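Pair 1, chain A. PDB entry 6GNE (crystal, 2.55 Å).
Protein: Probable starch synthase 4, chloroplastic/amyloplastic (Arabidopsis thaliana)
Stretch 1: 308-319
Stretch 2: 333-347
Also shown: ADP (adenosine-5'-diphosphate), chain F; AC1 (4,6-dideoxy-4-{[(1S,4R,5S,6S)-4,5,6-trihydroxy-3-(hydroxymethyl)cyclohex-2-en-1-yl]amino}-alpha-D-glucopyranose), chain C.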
# COMPACT_ATOMS: atom_id res chain seq x y z
N ARG A 308 -8.67 29.79 12.99
CA ARG A 308 -7.20 29.61 13.05
C ARG A 308 -6.67 28.76 14.22
O ARG A 308 -5.61 29.03 14.76
CB ARG A 308 -6.51 30.99 13.00
CG ARG A 308 -6.51 31.58 11.60
CD ARG A 308 -5.30 31.09 10.79
NE ARG A 308 -5.71 30.41 9.57
CZ ARG A 308 -4.88 29.90 8.69
NH1 ARG A 308 -5.38 29.25 7.65
NH2 ARG A 308 -3.57 29.96 8.85
N ARG A 309 -7.37 27.69 14.53
CA ARG A 309 -6.80 26.62 15.31
C ARG A 309 -6.51 25.49 14.31
O ARG A 309 -7.43 24.98 13.67
CB ARG A 309 -7.78 26.19 16.40
CG ARG A 309 -7.15 25.34 17.46
CD ARG A 309 -8.08 25.00 18.61
NE ARG A 309 -7.75 25.71 19.84
CZ ARG A 309 -7.02 25.25 20.87
NH1 ARG A 309 -6.85 26.05 21.92
NH2 ARG A 309 -6.46 24.03 20.91
N PRO A 310 -5.22 25.12 14.13
CA PRO A 310 -4.90 24.09 13.14
C PRO A 310 -5.36 22.68 13.59
O PRO A 310 -5.17 22.31 14.74
CB PRO A 310 -3.37 24.18 13.05
CG PRO A 310 -2.96 24.64 14.38
CD PRO A 310 -4.03 25.58 14.85
N LEU A 311 -5.99 21.96 12.67
CA LEU A 311 -6.42 20.58 12.89
C LEU A 311 -5.35 19.66 12.33
O LEU A 311 -5.06 19.69 11.14
CB LEU A 311 -7.75 20.32 12.19
CG LEU A 311 -8.33 18.91 12.31
CD1 LEU A 311 -8.75 18.64 13.74
CD2 LEU A 311 -9.53 18.76 11.39
N VAL A 312 -4.75 18.85 13.19
CA VAL A 312 -3.71 17.89 12.81
C VAL A 312 -4.40 16.55 12.67
O VAL A 312 -5.09 16.09 13.58
CB VAL A 312 -2.61 17.78 13.88
CG1 VAL A 312 -1.57 16.72 13.48
CG2 VAL A 312 -1.93 19.14 14.12
N GLY A 313 -4.27 15.92 11.51
CA GLY A 313 -4.85 14.59 11.28
C GLY A 313 -3.77 13.53 11.16
O GLY A 313 -2.60 13.81 10.85
N CYS A 314 -4.17 12.30 11.46
CA CYS A 314 -3.34 11.14 11.33
C CYS A 314 -4.25 9.97 11.02
O CYS A 314 -5.17 9.68 11.80
CB CYS A 314 -2.58 10.87 12.62
SG CYS A 314 -1.54 9.39 12.55
N ILE A 315 -3.99 9.31 9.88
CA ILE A 315 -4.72 8.12 9.40
C ILE A 315 -3.70 7.06 9.09
O ILE A 315 -2.89 7.22 8.18
CB ILE A 315 -5.50 8.42 8.11
CG1 ILE A 315 -6.61 9.44 8.40
CG2 ILE A 315 -6.11 7.14 7.56
CD1 ILE A 315 -7.10 10.16 7.17
N THR A 316 -3.74 5.96 9.83
CA THR A 316 -2.66 4.99 9.75
C THR A 316 -3.04 3.69 10.45
O THR A 316 -3.96 3.64 11.27
CB THR A 316 -1.38 5.56 10.43
OG1 THR A 316 -0.27 4.70 10.18
CG2 THR A 316 -1.58 5.72 11.94
N ARG A 317 -2.31 2.63 10.11
CA ARG A 317 -2.30 1.43 10.91
C ARG A 317 -1.34 1.75 12.04
O ARG A 317 -0.34 2.40 11.83
CB ARG A 317 -1.84 0.21 10.09
CG ARG A 317 -2.81 -0.16 8.96
CD ARG A 317 -2.29 -1.18 7.94
NE ARG A 317 -0.89 -0.90 7.53
CZ ARG A 317 0.19 -1.49 8.04
NH1 ARG A 317 0.06 -2.44 8.96
NH2 ARG A 317 1.43 -1.17 7.60
N LEU A 318 -1.66 1.30 13.24
CA LEU A 318 -0.87 1.57 14.41
C LEU A 318 0.04 0.38 14.71
O LEU A 318 -0.28 -0.50 15.50
CB LEU A 318 -1.79 1.88 15.58
CG LEU A 318 -2.64 3.15 15.47
CD1 LEU A 318 -3.72 3.10 16.54
CD2 LEU A 318 -1.81 4.41 15.65
N VAL A 319 1.19 0.39 14.04
CA VAL A 319 2.23 -0.65 14.17
C VAL A 319 3.59 0.05 14.29
O VAL A 319 3.73 1.18 13.86
CB VAL A 319 2.20 -1.62 12.94
CG1 VAL A 319 0.84 -2.31 12.84
CG2 VAL A 319 2.48 -0.90 11.61
N ARG A 333 1.47 17.09 22.12
CA ARG A 333 2.19 18.28 21.71
C ARG A 333 1.29 19.25 20.92
O ARG A 333 1.34 20.48 21.09
CB ARG A 333 3.42 17.90 20.88
CG ARG A 333 4.37 19.06 20.62
CD ARG A 333 4.83 19.68 21.93
NE ARG A 333 6.02 20.48 21.75
CZ ARG A 333 6.70 21.04 22.74
NH1 ARG A 333 6.32 20.91 24.00
NH2 ARG A 333 7.80 21.73 22.47
N THR A 334 0.49 18.67 20.03
CA THR A 334 -0.46 19.40 19.24
C THR A 334 -1.39 20.17 20.16
O THR A 334 -1.64 21.36 19.93
CB THR A 334 -1.28 18.46 18.35
OG1 THR A 334 -0.44 17.91 17.33
CG2 THR A 334 -2.43 19.20 17.70
N LEU A 335 -1.90 19.48 21.16
CA LEU A 335 -2.73 20.09 22.16
C LEU A 335 -1.97 21.21 22.93
O LEU A 335 -2.49 22.30 23.12
CB LEU A 335 -3.20 19.00 23.12
CG LEU A 335 -4.12 19.41 24.25
CD1 LEU A 335 -5.41 19.97 23.67
CD2 LEU A 335 -4.42 18.24 25.13
N GLU A 336 -0.73 20.94 23.35
CA GLU A 336 0.07 21.91 24.07
C GLU A 336 0.29 23.20 23.25
O GLU A 336 0.25 24.31 23.79
CB GLU A 336 1.42 21.29 24.45
CG GLU A 336 2.31 22.19 25.30
CD GLU A 336 3.57 21.49 25.78
OE1 GLU A 336 3.90 20.38 25.29
OE2 GLU A 336 4.26 22.08 26.62
N LEU A 337 0.47 23.02 21.94
CA LEU A 337 0.73 24.12 21.02
C LEU A 337 -0.55 24.87 20.58
O LEU A 337 -0.45 25.81 19.79
CB LEU A 337 1.49 23.62 19.78
CG LEU A 337 3.02 23.77 19.72
CD1 LEU A 337 3.70 23.38 21.00
CD2 LEU A 337 3.58 22.92 18.59
N GLY A 338 -1.72 24.45 21.09
CA GLY A 338 -2.99 25.12 20.81
C GLY A 338 -3.68 24.68 19.54
O GLY A 338 -4.42 25.46 18.95
N GLY A 339 -3.43 23.44 19.09
CA GLY A 339 -4.12 22.85 17.95
C GLY A 339 -5.07 21.77 18.40
O GLY A 339 -5.17 21.49 19.59
N GLN A 340 -5.77 21.19 17.44
CA GLN A 340 -6.63 20.03 17.62
C GLN A 340 -6.06 18.84 16.88
O GLN A 340 -5.25 18.99 15.97
CB GLN A 340 -8.03 20.33 17.10
CG GLN A 340 -8.69 21.57 17.71
CD GLN A 340 -10.05 21.89 17.12
OE1 GLN A 340 -10.22 21.89 15.91
NE2 GLN A 340 -11.02 22.19 17.98
N PHE A 341 -6.46 17.64 17.29
CA PHE A 341 -5.91 16.40 16.75
C PHE A 341 -7.01 15.33 16.56
O PHE A 341 -7.76 15.01 17.49
CB PHE A 341 -4.85 15.87 17.71
CG PHE A 341 -3.92 14.88 17.10
CD1 PHE A 341 -4.30 13.56 16.88
CD2 PHE A 341 -2.67 15.27 16.71
CE1 PHE A 341 -3.45 12.66 16.29
CE2 PHE A 341 -1.79 14.37 16.10
CZ PHE A 341 -2.18 13.07 15.88
N VAL A 342 -7.06 14.75 15.36
CA VAL A 342 -7.95 13.66 15.03
C VAL A 342 -7.14 12.47 14.55
O VAL A 342 -6.45 12.58 13.54
CB VAL A 342 -8.94 14.04 13.91
CG1 VAL A 342 -9.82 12.87 13.55
CG2 VAL A 342 -9.86 15.13 14.40
N LEU A 343 -7.23 11.35 15.26
CA LEU A 343 -6.56 10.12 14.88
C LEU A 343 -7.61 9.14 14.38
O LEU A 343 -8.64 8.90 15.04
CB LEU A 343 -5.80 9.49 16.05
CG LEU A 343 -5.14 8.12 15.83
CD1 LEU A 343 -4.08 8.19 14.74
CD2 LEU A 343 -4.48 7.65 17.09
N LEU A 344 -7.33 8.56 13.22
CA LEU A 344 -8.07 7.41 12.73
C LEU A 344 -7.07 6.29 12.51
O LEU A 344 -6.24 6.38 11.63
CB LEU A 344 -8.79 7.77 11.44
CG LEU A 344 -9.56 6.65 10.75
CD1 LEU A 344 -10.58 6.08 11.69
CD2 LEU A 344 -10.22 7.25 9.50
N GLY A 345 -7.13 5.25 13.32
CA GLY A 345 -6.21 4.13 13.14
C GLY A 345 -6.56 2.98 14.04
O GLY A 345 -7.16 3.18 15.10
N SER A 346 -6.20 1.77 13.64
CA SER A 346 -6.20 0.66 14.59
C SER A 346 -5.00 -0.22 14.45
O SER A 346 -4.30 -0.17 13.45
CB SER A 346 -7.52 -0.14 14.57
OG SER A 346 -7.69 -0.71 13.31
N SER A 347 -4.75 -1.00 15.49
CA SER A 347 -3.57 -1.81 15.63
C SER A 347 -3.98 -3.26 15.67
O SER A 347 -4.87 -3.60 16.43
CB SER A 347 -2.88 -1.51 16.96
OG SER A 347 -1.64 -2.20 17.05
PB ADP F . 0.52 1.01 4.66
O1B ADP F . 0.53 0.29 3.35
O2B ADP F . -0.74 0.90 5.48
O3B ADP F . 1.74 0.66 5.49
PA ADP F . 0.25 3.32 2.96
O1A ADP F . 0.39 4.79 3.23
O2A ADP F . 1.05 2.81 1.79
O3A ADP F . 0.63 2.58 4.33
O5' ADP F . -1.29 2.92 2.69
C5' ADP F . -2.32 3.20 3.64
C4' ADP F . -3.74 3.24 3.04
O4' ADP F . -4.68 2.72 3.98
C3' ADP F . -4.23 4.65 2.76
O3' ADP F . -5.20 4.60 1.73
C2' ADP F . -4.91 5.04 4.05
O2' ADP F . -5.88 6.06 3.87
C1' ADP F . -5.56 3.75 4.43
N9 ADP F . -5.76 3.58 5.89
C8 ADP F . -4.84 3.25 6.80
N7 ADP F . -5.40 3.14 8.02
C5 ADP F . -6.71 3.41 7.91
C6 ADP F . -7.89 3.49 8.82
N6 ADP F . -7.75 3.25 10.15
N1 ADP F . -9.09 3.81 8.26
C2 ADP F . -9.20 4.07 6.93
N3 ADP F . -8.17 4.02 6.07
C4 ADP F . -6.93 3.71 6.49
C1 AC1 C . 0.76 -5.99 3.76
O2 AC1 C . 2.61 -6.90 2.49
C2 AC1 C . 1.80 -5.73 2.67
C4A AC1 C . 3.73 1.15 0.88
C3 AC1 C . 2.63 -4.47 2.97
O3 AC1 C . 3.52 -4.28 1.87
C4 AC1 C . 1.70 -3.27 3.18
N4A AC1 C . 2.40 -1.99 3.41
C5 AC1 C . 0.79 -3.65 4.35
O5 AC1 C . 0.01 -4.79 4.00
C6 AC1 C . -0.22 -2.57 4.71
C1B AC1 C . 3.28 -1.34 2.43
C2B AC1 C . 4.12 -0.17 3.01
O2B AC1 C . 4.06 -0.08 4.44
C3B AC1 C . 3.81 1.19 2.40
O3B AC1 C . 4.91 2.04 2.71
O4 AC1 C . 3.34 2.44 0.40
C5B AC1 C . 2.81 0.08 0.40
C7B AC1 C . 2.56 -1.02 1.13
C6B AC1 C . 2.18 0.19 -0.97
O6B AC1 C . 3.18 0.18 -1.99
O HOH W 1 -5.70 1.35 10.54

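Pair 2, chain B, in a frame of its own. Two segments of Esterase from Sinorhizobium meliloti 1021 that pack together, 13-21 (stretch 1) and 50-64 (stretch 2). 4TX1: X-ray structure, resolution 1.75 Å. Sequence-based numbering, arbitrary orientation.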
# COMPACT_ATOMS: atom_id res chain seq x y z
N MET B 13 -13.90 -2.08 35.74
CA MET B 13 -13.36 -0.84 35.07
C MET B 13 -13.72 -0.89 33.58
O MET B 13 -13.40 -1.86 32.92
CB MET B 13 -11.86 -0.79 35.25
CG MET B 13 -11.05 0.02 34.25
SD MET B 13 -10.71 1.66 34.86
CE MET B 13 -9.36 1.38 36.00
N LYS B 14 -14.45 0.09 33.09
CA LYS B 14 -14.86 0.12 31.69
C LYS B 14 -13.77 0.87 30.89
O LYS B 14 -13.16 1.81 31.40
CB LYS B 14 -16.14 0.89 31.53
CG LYS B 14 -17.33 0.42 32.38
CD LYS B 14 -17.79 -0.98 32.03
CE LYS B 14 -18.88 -1.41 33.06
NZ LYS B 14 -19.72 -2.42 32.40
N THR B 15 -13.57 0.48 29.64
CA THR B 15 -12.59 1.19 28.83
C THR B 15 -13.34 1.80 27.68
O THR B 15 -14.24 1.17 27.07
CB THR B 15 -11.52 0.26 28.28
OG1 THR B 15 -10.84 -0.38 29.40
CG2 THR B 15 -10.43 1.13 27.44
N VAL B 16 -13.01 3.06 27.42
CA VAL B 16 -13.71 3.83 26.39
C VAL B 16 -12.67 4.37 25.42
O VAL B 16 -11.74 5.05 25.84
CB VAL B 16 -14.42 5.09 26.97
CG1 VAL B 16 -15.16 5.89 25.92
CG2 VAL B 16 -15.40 4.70 28.12
N LEU B 17 -12.84 4.08 24.13
CA LEU B 17 -11.98 4.66 23.08
C LEU B 17 -12.70 5.80 22.41
O LEU B 17 -13.85 5.64 21.93
CB LEU B 17 -11.57 3.61 22.02
CG LEU B 17 -10.81 4.11 20.76
CD1 LEU B 17 -9.40 4.53 21.14
CD2 LEU B 17 -10.86 2.96 19.74
N CYS B 18 -12.00 6.92 22.31
CA CYS B 18 -12.50 8.12 21.66
C CYS B 18 -11.73 8.35 20.36
O CYS B 18 -10.54 8.68 20.38
CB CYS B 18 -12.37 9.34 22.49
SG CYS B 18 -13.20 9.19 24.12
N TYR B 19 -12.39 8.06 19.26
CA TYR B 19 -11.76 8.09 17.92
C TYR B 19 -12.23 9.23 17.14
O TYR B 19 -13.41 9.32 16.73
CB TYR B 19 -12.05 6.77 17.20
CG TYR B 19 -11.18 6.45 15.98
CD1 TYR B 19 -9.82 6.17 16.14
CD2 TYR B 19 -11.70 6.44 14.70
CE1 TYR B 19 -9.02 5.78 15.06
CE2 TYR B 19 -10.87 6.15 13.58
CZ TYR B 19 -9.55 5.78 13.79
OH TYR B 19 -8.72 5.42 12.75
N GLY B 20 -11.33 10.19 16.88
CA GLY B 20 -11.73 11.39 16.19
C GLY B 20 -10.60 12.13 15.50
O GLY B 20 -9.56 11.53 15.17
N ASP B 21 -10.83 13.43 15.26
CA ASP B 21 -9.99 14.29 14.46
C ASP B 21 -9.44 15.42 15.34
O ASP B 21 -9.23 15.20 16.54
CB ASP B 21 -10.69 14.73 13.19
CG ASP B 21 -11.98 15.53 13.47
OD1 ASP B 21 -12.07 16.04 14.60
OD2 ASP B 21 -12.88 15.52 12.60
N GLY B 50 -14.83 9.33 36.51
CA GLY B 50 -13.89 8.93 37.54
C GLY B 50 -13.27 7.57 37.33
O GLY B 50 -13.11 7.12 36.19
N SER B 51 -12.98 6.87 38.44
CA SER B 51 -12.35 5.55 38.40
C SER B 51 -13.19 4.37 37.87
O SER B 51 -12.67 3.27 37.64
CB SER B 51 -11.82 5.23 39.82
OG SER B 51 -12.93 5.06 40.72
N ASP B 52 -14.47 4.57 37.64
CA ASP B 52 -15.27 3.58 36.96
C ASP B 52 -14.82 3.30 35.50
O ASP B 52 -15.11 2.22 34.96
CB ASP B 52 -16.71 4.05 36.91
CG ASP B 52 -17.37 4.10 38.32
OD1 ASP B 52 -16.77 3.58 39.29
OD2 ASP B 52 -18.47 4.63 38.39
N ALA B 53 -14.10 4.25 34.89
CA ALA B 53 -13.78 4.19 33.45
C ALA B 53 -12.35 4.62 33.17
O ALA B 53 -11.76 5.44 33.93
CB ALA B 53 -14.78 5.06 32.65
N HIS B 54 -11.76 4.04 32.09
CA HIS B 54 -10.46 4.46 31.63
C HIS B 54 -10.72 4.95 30.18
O HIS B 54 -11.19 4.16 29.37
CB HIS B 54 -9.49 3.31 31.58
CG HIS B 54 -8.16 3.70 31.07
ND1 HIS B 54 -7.53 2.98 30.08
CD2 HIS B 54 -7.35 4.73 31.38
CE1 HIS B 54 -6.36 3.55 29.83
NE2 HIS B 54 -6.25 4.63 30.57
N VAL B 55 -10.54 6.24 29.95
CA VAL B 55 -10.81 6.87 28.64
C VAL B 55 -9.51 7.08 27.86
O VAL B 55 -8.56 7.70 28.36
CB VAL B 55 -11.55 8.20 28.83
CG1 VAL B 55 -11.95 8.85 27.50
CG2 VAL B 55 -12.73 7.92 29.70
N ILE B 56 -9.51 6.55 26.63
CA ILE B 56 -8.37 6.62 25.70
C ILE B 56 -8.70 7.59 24.57
O ILE B 56 -9.70 7.40 23.83
CB ILE B 56 -8.06 5.21 25.15
CG1 ILE B 56 -7.80 4.28 26.38
CG2 ILE B 56 -6.90 5.27 24.13
CD1 ILE B 56 -7.60 2.84 26.07
N ALA B 57 -7.84 8.59 24.36
CA ALA B 57 -8.08 9.64 23.36
C ALA B 57 -7.23 9.32 22.14
O ALA B 57 -6.00 9.17 22.27
CB ALA B 57 -7.68 11.00 23.92
N GLU B 58 -7.90 9.21 20.99
CA GLU B 58 -7.18 8.98 19.72
C GLU B 58 -7.74 9.96 18.70
O GLU B 58 -8.52 9.59 17.82
CB GLU B 58 -7.38 7.51 19.27
CG GLU B 58 -6.60 6.49 20.04
CD GLU B 58 -5.14 6.34 19.71
OE1 GLU B 58 -4.70 6.73 18.60
OE2 GLU B 58 -4.46 5.69 20.52
N GLY B 59 -7.37 11.20 18.84
CA GLY B 59 -7.72 12.25 17.91
C GLY B 59 -6.54 12.62 17.04
O GLY B 59 -5.46 13.03 17.51
N LEU B 60 -6.75 12.52 15.76
CA LEU B 60 -5.75 12.82 14.72
C LEU B 60 -6.17 13.96 13.83
O LEU B 60 -7.19 13.92 13.17
CB LEU B 60 -5.49 11.56 13.82
CG LEU B 60 -4.49 11.77 12.67
CD1 LEU B 60 -3.08 11.94 13.26
CD2 LEU B 60 -4.47 10.55 11.71
N ASN B 61 -5.35 15.00 13.78
CA ASN B 61 -5.67 16.15 12.97
C ASN B 61 -5.83 15.79 11.46
O ASN B 61 -4.95 15.13 10.91
CB ASN B 61 -4.67 17.25 13.10
CG ASN B 61 -4.69 17.93 14.48
OD1 ASN B 61 -5.40 17.49 15.39
ND2 ASN B 61 -3.78 18.87 14.69
N GLY B 62 -6.96 16.15 10.89
CA GLY B 62 -7.32 15.91 9.50
C GLY B 62 -7.95 14.53 9.22
O GLY B 62 -8.16 14.18 8.09
N ARG B 63 -8.17 13.74 10.23
CA ARG B 63 -8.67 12.41 10.01
C ARG B 63 -10.05 12.46 9.35
O ARG B 63 -10.87 13.17 9.80
CB ARG B 63 -8.78 11.65 11.32
CG ARG B 63 -9.45 10.30 11.22
CD ARG B 63 -9.36 9.49 12.50
NE ARG B 63 -8.10 8.81 12.66
CZ ARG B 63 -7.52 8.56 13.83
NH1 ARG B 63 -8.01 9.03 14.96
NH2 ARG B 63 -6.41 7.90 13.85
N THR B 64 -10.25 11.66 8.30
CA THR B 64 -11.49 11.52 7.61
C THR B 64 -12.15 10.21 8.07
O THR B 64 -11.52 9.37 8.75
CB THR B 64 -11.29 11.40 6.11
OG1 THR B 64 -10.73 10.07 5.83
CG2 THR B 64 -10.35 12.53 5.57
O HOH W 2 -13.45 14.24 10.37

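What backbone geometry do the two pairs share? In each, two neighbouring strands run parallel, their axes 4.6 Å apart at closest approach and inclined by 17° in pair 1 and 18° in pair 2; 14 central residues superpose with an RMSD of 0.5 Å. The hydrogen-bond ladder follows the same rhythm. At the centre of each ladder, alternate residues of the first strand (Val A312 and Cys A314; Val B16 and Cys B18) use both N and O, and their partners flank the residue opposite. Thus Val A312 N donates to Gln A340 O (2.8 Å) while Val A312 O accepts from Val A342 N (3.0 Å). At the matching position, Val B16 N reaches His B54 O (2.9 Å) and Val B16 O receives Ile B56 N (2.8 Å). Cys A314 and Cys B18 repeat the pattern one step further on.

How do side chains fill the face that carries these valines and cysteines? In pair 1 the strand opposite supplies bulk: Val A312 CG1 lies 3.5 Å from Phe A341 CE2, and Cys A314 SG, in the t rotamer, lies 3.6 Å from Leu A343 CD1. Pair 2 has smaller residues at both partner positions, Val B55 for Phe A341 and Ala B57 for Leu A343. There Cys B18 adopts the m rotamer, and its SG touches Val B55 CG1 at 3.6 Å, whereas Ala B57 CB stays 5.1 Å from its nearest atom of the first stretch, Cys B18 O. Both cysteines touch the Phe A341/Val B55 position, Cys A314 through CB (4.0 Å from Phe A341 CZ) and Cys B18 through SG; Cys A314 SG in addition meets Leu A343, where pair 2 has only an alanine.

What happens on the other face, where Gly A313 matches Leu B17? Pair 1 has no side chain at this point, and Leu A311 CD1 approaches Val A342 CG2 at 3.7 Å. In pair 2 the match of Leu A311 is Thr B15, whose CG2 meets Ile B56 CD1 at 3.6 Å, while Leu B17 CD1 adds contacts to Ile B56 CG2 (4.0 Å) and Glu B58 CG (3.6 Å). Farther along, Ile A315 CG1 rests 4.1 Å from Leu A344 CB. Its counterpart Tyr B19 instead offers a ring on which the guanidinium of Arg B63 lies flat, the two centres 3.9 Å apart and the planes at 17°.

What happens around the matched glycines Gly A345 and Gly B59? Space is short at both: a CB on Gly A345 would clash with Thr A316 O, and one on Gly B59 with Asp B21 O. In pair 1, Thr A316 O is 3.8 Å from Ser A346 N without a direct hydrogen bond; a water bridges these two atoms and also accepts a bond from ADP N6. Gly B20 O, at the matching position, bonds directly to Leu B60 N (3.0 Å) and also accepts Arg B63 NH1 (2.9 Å). Arg A317, which matches Asp B21, faces the ligand instead, its NE donating to ADP O2B at 2.7 Å; in pair 2 a water links Asp B21 OD2 to Arg B63 O.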